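Local coordinates for protein betaine aldehyde dehydrogenase (Staphylococcus aureus subsp. aureus COL, PDB 4QTO) that catalyses the NAD-dependent oxidation of betaine aldehyde to glycine betaine, at residues S245-I259 with N268-G281. Sequence-based numbering, arbitrary orientation. Where two conformers were deposited one is given.
Sequences SGHKEVDLVSFTGGI and NAANNVTNIALELG. With NA (sodium ion), chain L.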
# COMPACT_ATOMS: atom_id res chain seq x y z
N SER A 245 22.92 -18.21 -15.90
CA SER A 245 22.31 -18.54 -14.61
C SER A 245 23.32 -18.66 -13.48
O SER A 245 22.94 -18.57 -12.31
CB SER A 245 21.51 -19.82 -14.69
OG SER A 245 22.31 -20.89 -15.16
N GLY A 246 24.59 -18.87 -13.80
CA GLY A 246 25.60 -19.15 -12.78
C GLY A 246 26.68 -18.13 -12.54
O GLY A 246 27.60 -18.40 -11.77
N HIS A 247 26.63 -16.99 -13.22
CA HIS A 247 27.67 -15.99 -13.08
C HIS A 247 27.54 -15.21 -11.77
O HIS A 247 26.41 -14.85 -11.34
CB HIS A 247 27.65 -15.02 -14.26
CG HIS A 247 28.93 -14.29 -14.46
ND1 HIS A 247 29.28 -13.21 -13.69
CD2 HIS A 247 29.98 -14.53 -15.28
CE1 HIS A 247 30.47 -12.79 -14.05
NE2 HIS A 247 30.92 -13.57 -15.02
N LYS A 248 28.67 -14.93 -11.13
CA LYS A 248 28.65 -14.26 -9.85
C LYS A 248 28.16 -12.81 -9.87
O LYS A 248 27.74 -12.29 -8.84
CB LYS A 248 30.05 -14.30 -9.19
CG LYS A 248 31.08 -13.45 -9.87
CD LYS A 248 32.40 -13.50 -9.08
CE LYS A 248 33.28 -12.32 -9.47
NZ LYS A 248 34.60 -12.30 -8.77
N GLU A 249 28.20 -12.18 -11.04
CA GLU A 249 27.77 -10.77 -11.15
C GLU A 249 26.28 -10.60 -11.42
O GLU A 249 25.81 -9.46 -11.56
CB GLU A 249 28.57 -10.02 -12.22
CG GLU A 249 30.03 -9.90 -11.88
CD GLU A 249 30.30 -9.16 -10.58
OE1 GLU A 249 29.48 -8.31 -10.14
OE2 GLU A 249 31.38 -9.39 -10.01
N VAL A 250 25.53 -11.68 -11.47
CA VAL A 250 24.08 -11.62 -11.70
C VAL A 250 23.34 -11.58 -10.35
O VAL A 250 23.67 -12.35 -9.45
CB VAL A 250 23.61 -12.82 -12.52
CG1 VAL A 250 22.10 -12.83 -12.69
CG2 VAL A 250 24.28 -12.81 -13.89
N ASP A 251 22.35 -10.69 -10.23
CA ASP A 251 21.53 -10.56 -9.01
C ASP A 251 20.16 -11.26 -9.10
O ASP A 251 19.58 -11.60 -8.08
CB ASP A 251 21.35 -9.09 -8.68
CG ASP A 251 22.67 -8.41 -8.37
OD1 ASP A 251 23.37 -8.80 -7.39
OD2 ASP A 251 23.06 -7.51 -9.17
N LEU A 252 19.65 -11.45 -10.33
CA LEU A 252 18.38 -12.15 -10.55
C LEU A 252 18.45 -12.86 -11.88
O LEU A 252 18.86 -12.27 -12.89
CB LEU A 252 17.21 -11.15 -10.62
CG LEU A 252 15.84 -11.68 -11.08
CD1 LEU A 252 15.23 -12.61 -10.06
CD2 LEU A 252 14.90 -10.53 -11.40
N VAL A 253 18.04 -14.13 -11.88
CA VAL A 253 17.89 -14.92 -13.10
C VAL A 253 16.37 -15.11 -13.27
O VAL A 253 15.69 -15.63 -12.38
CB VAL A 253 18.54 -16.31 -12.97
CG1 VAL A 253 18.30 -17.10 -14.27
CG2 VAL A 253 19.99 -16.16 -12.65
N SER A 254 15.83 -14.64 -14.40
CA SER A 254 14.41 -14.74 -14.71
C SER A 254 14.26 -15.66 -15.94
O SER A 254 14.67 -15.26 -17.03
CB SER A 254 13.78 -13.38 -14.97
OG SER A 254 12.39 -13.53 -15.26
N PHE A 255 13.63 -16.81 -15.77
CA PHE A 255 13.53 -17.82 -16.84
C PHE A 255 12.09 -18.26 -17.04
O PHE A 255 11.38 -18.51 -16.07
CB PHE A 255 14.37 -19.03 -16.47
CG PHE A 255 14.16 -20.22 -17.34
CD1 PHE A 255 14.86 -20.37 -18.53
CD2 PHE A 255 13.23 -21.19 -16.99
CE1 PHE A 255 14.64 -21.47 -19.34
CE2 PHE A 255 13.03 -22.30 -17.79
CZ PHE A 255 13.73 -22.44 -18.96
N THR A 256 11.67 -18.30 -18.30
CA THR A 256 10.37 -18.80 -18.68
C THR A 256 10.65 -19.90 -19.71
O THR A 256 11.33 -19.64 -20.71
CB THR A 256 9.48 -17.70 -19.26
OG1 THR A 256 9.25 -16.71 -18.23
CG2 THR A 256 8.15 -18.27 -19.70
N GLY A 257 10.19 -21.10 -19.42
CA GLY A 257 10.45 -22.25 -20.29
C GLY A 257 10.07 -23.57 -19.66
O GLY A 257 9.21 -23.61 -18.81
N GLY A 258 10.74 -24.63 -20.10
CA GLY A 258 10.39 -25.98 -19.62
C GLY A 258 10.84 -26.26 -18.21
O GLY A 258 11.86 -25.71 -17.75
N ILE A 259 10.12 -27.15 -17.55
CA ILE A 259 10.40 -27.51 -16.16
C ILE A 259 11.81 -28.06 -15.94
O ILE A 259 12.48 -27.66 -14.98
CB ILE A 259 9.29 -28.39 -15.58
CG1 ILE A 259 9.50 -28.60 -14.10
CG2 ILE A 259 9.20 -29.73 -16.31
CD1 ILE A 259 8.33 -29.25 -13.38
N ASN A 268 21.84 -23.99 -10.72
CA ASN A 268 22.98 -23.16 -11.10
C ASN A 268 23.02 -21.85 -10.35
O ASN A 268 24.06 -21.42 -9.87
CB ASN A 268 22.81 -22.82 -12.56
CG ASN A 268 23.38 -23.86 -13.48
OD1 ASN A 268 24.07 -24.80 -13.07
ND2 ASN A 268 23.12 -23.69 -14.77
N ALA A 269 21.86 -21.22 -10.26
CA ALA A 269 21.70 -19.96 -9.55
C ALA A 269 22.12 -20.10 -8.08
O ALA A 269 22.62 -19.14 -7.47
CB ALA A 269 20.26 -19.45 -9.63
N ALA A 270 21.91 -21.27 -7.50
CA ALA A 270 22.24 -21.52 -6.10
C ALA A 270 23.73 -21.34 -5.84
O ALA A 270 24.12 -21.03 -4.73
CB ALA A 270 21.81 -22.92 -5.69
N ASN A 271 24.58 -21.54 -6.85
CA ASN A 271 26.01 -21.41 -6.65
C ASN A 271 26.43 -20.02 -6.15
O ASN A 271 27.48 -19.90 -5.50
CB ASN A 271 26.75 -21.76 -7.92
CG ASN A 271 26.63 -23.23 -8.27
OD1 ASN A 271 26.65 -24.09 -7.40
ND2 ASN A 271 26.59 -23.52 -9.54
N ASN A 272 25.63 -19.00 -6.46
CA ASN A 272 25.88 -17.65 -5.99
C ASN A 272 24.70 -17.11 -5.16
O ASN A 272 24.63 -15.90 -4.90
CB ASN A 272 26.19 -16.73 -7.16
CG ASN A 272 27.46 -17.13 -7.87
OD1 ASN A 272 27.43 -17.66 -8.98
ND2 ASN A 272 28.56 -16.95 -7.23
N VAL A 273 23.83 -18.00 -4.70
CA VAL A 273 22.67 -17.62 -3.89
C VAL A 273 21.90 -16.52 -4.62
O VAL A 273 21.39 -15.54 -4.03
CB VAL A 273 23.06 -17.14 -2.49
CG1 VAL A 273 21.87 -17.28 -1.56
CG2 VAL A 273 24.22 -17.92 -1.92
N THR A 274 21.71 -16.72 -5.92
CA THR A 274 21.07 -15.71 -6.75
C THR A 274 19.55 -15.82 -6.79
O THR A 274 19.01 -16.90 -6.88
CB THR A 274 21.63 -15.83 -8.17
OG1 THR A 274 23.06 -15.72 -8.15
CG2 THR A 274 21.07 -14.76 -9.09
N ASN A 275 18.86 -14.68 -6.69
CA ASN A 275 17.42 -14.67 -6.77
C ASN A 275 16.97 -15.34 -8.07
O ASN A 275 17.61 -15.15 -9.11
CB ASN A 275 16.90 -13.23 -6.83
CG ASN A 275 17.11 -12.44 -5.55
OD1 ASN A 275 16.42 -12.67 -4.53
ND2 ASN A 275 18.02 -11.47 -5.60
N ILE A 276 15.91 -16.14 -8.00
CA ILE A 276 15.36 -16.72 -9.23
C ILE A 276 13.87 -16.44 -9.34
O ILE A 276 13.14 -16.38 -8.34
CB ILE A 276 15.60 -18.21 -9.51
CG1 ILE A 276 14.74 -19.12 -8.62
CG2 ILE A 276 17.08 -18.54 -9.48
CD1 ILE A 276 15.16 -19.18 -7.16
N ALA A 277 13.47 -16.25 -10.58
CA ALA A 277 12.06 -16.05 -10.94
C ALA A 277 11.87 -17.06 -12.09
O ALA A 277 12.64 -17.06 -13.05
CB ALA A 277 11.74 -14.64 -11.40
N LEU A 278 10.92 -17.97 -11.92
CA LEU A 278 10.66 -19.03 -12.90
C LEU A 278 9.19 -19.13 -13.28
O LEU A 278 8.33 -19.02 -12.42
CB LEU A 278 11.04 -20.40 -12.31
CG LEU A 278 12.48 -20.57 -11.81
CD1 LEU A 278 12.60 -21.89 -11.07
CD2 LEU A 278 13.48 -20.48 -12.93
N GLU A 279 8.92 -19.35 -14.57
CA GLU A 279 7.56 -19.64 -15.04
C GLU A 279 7.74 -20.84 -15.94
O GLU A 279 8.37 -20.75 -17.00
CB GLU A 279 6.87 -18.51 -15.75
CG GLU A 279 5.34 -18.56 -15.60
CD GLU A 279 4.58 -19.26 -16.71
OE1 GLU A 279 3.85 -18.57 -17.44
OE2 GLU A 279 4.74 -20.48 -16.91
N LEU A 280 7.18 -21.96 -15.50
CA LEU A 280 7.41 -23.25 -16.13
C LEU A 280 6.24 -24.02 -16.72
O LEU A 280 6.36 -25.22 -16.98
CB LEU A 280 8.10 -24.13 -15.11
CG LEU A 280 9.30 -23.53 -14.37
CD1 LEU A 280 9.87 -24.51 -13.34
CD2 LEU A 280 10.38 -23.13 -15.33
N GLY A 281 5.15 -23.35 -16.96
CA GLY A 281 4.02 -24.04 -17.58
C GLY A 281 3.13 -24.69 -16.57
O GLY A 281 3.31 -24.53 -15.38
NA NA L . 21.10 -13.44 -3.15
O HOH W 1 24.26 -16.42 -10.53
O HOH W 2 21.75 -23.09 -16.69
O HOH W 3 28.16 -20.93 -11.08
O HOH W 4 23.65 -13.25 -6.78
O HOH W 5 21.40 -12.39 -5.21
O HOH W 6 19.81 -11.49 -2.61
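Phe255 packs against Leu278 on the helix-covered face of two parallel strands, 252-256 and 275-279, and against Leu280 just past the second. Leu280 CD2 lies at the ring's edge, 3.7 Å from Phe255 CE2, while Leu278 CD2 sits against Phe255 CB. Branched Val253 turns CG2 to Thr274 CG2, 4.0 Å away, just ahead of strand 275-279; Thr274 OG1 lies beside the backbone N (chi1 -56°) and CG2 anti to it, which brings the methyl to Val253 and the hydroxyl to two waters, one near the carbonyls of Ser245 and His247, the other near that of Val250. Ile265 of helix 259-269 covers Val253 and Phe255. On the other face, Ala277's single methyl fits between Leu252 CD1 and Ser254 OG; Lys190 bonds the hydroxyls of Ser254 and Thr256. Val253 and Phe255 each give and take a backbone hydrogen bond, and Gly257 N extends the ladder to Glu279 O. At its start, Asn275, whose amide can donate, reaches Asp251 O through ND2 (2.9 Å, 164° at the hydrogen). Farther out, Asn268 ND2 bonds both Ser245 OG (2.9 Å) and Asp242 OD1. After a Schellman motif, Val273 O binds sodium with Lys484 and Gly487 of a second subunit. Strand 252-256, helix 259-269 and strand 275-279 form a beta-alpha-beta crossover of the Rossmann-type domain.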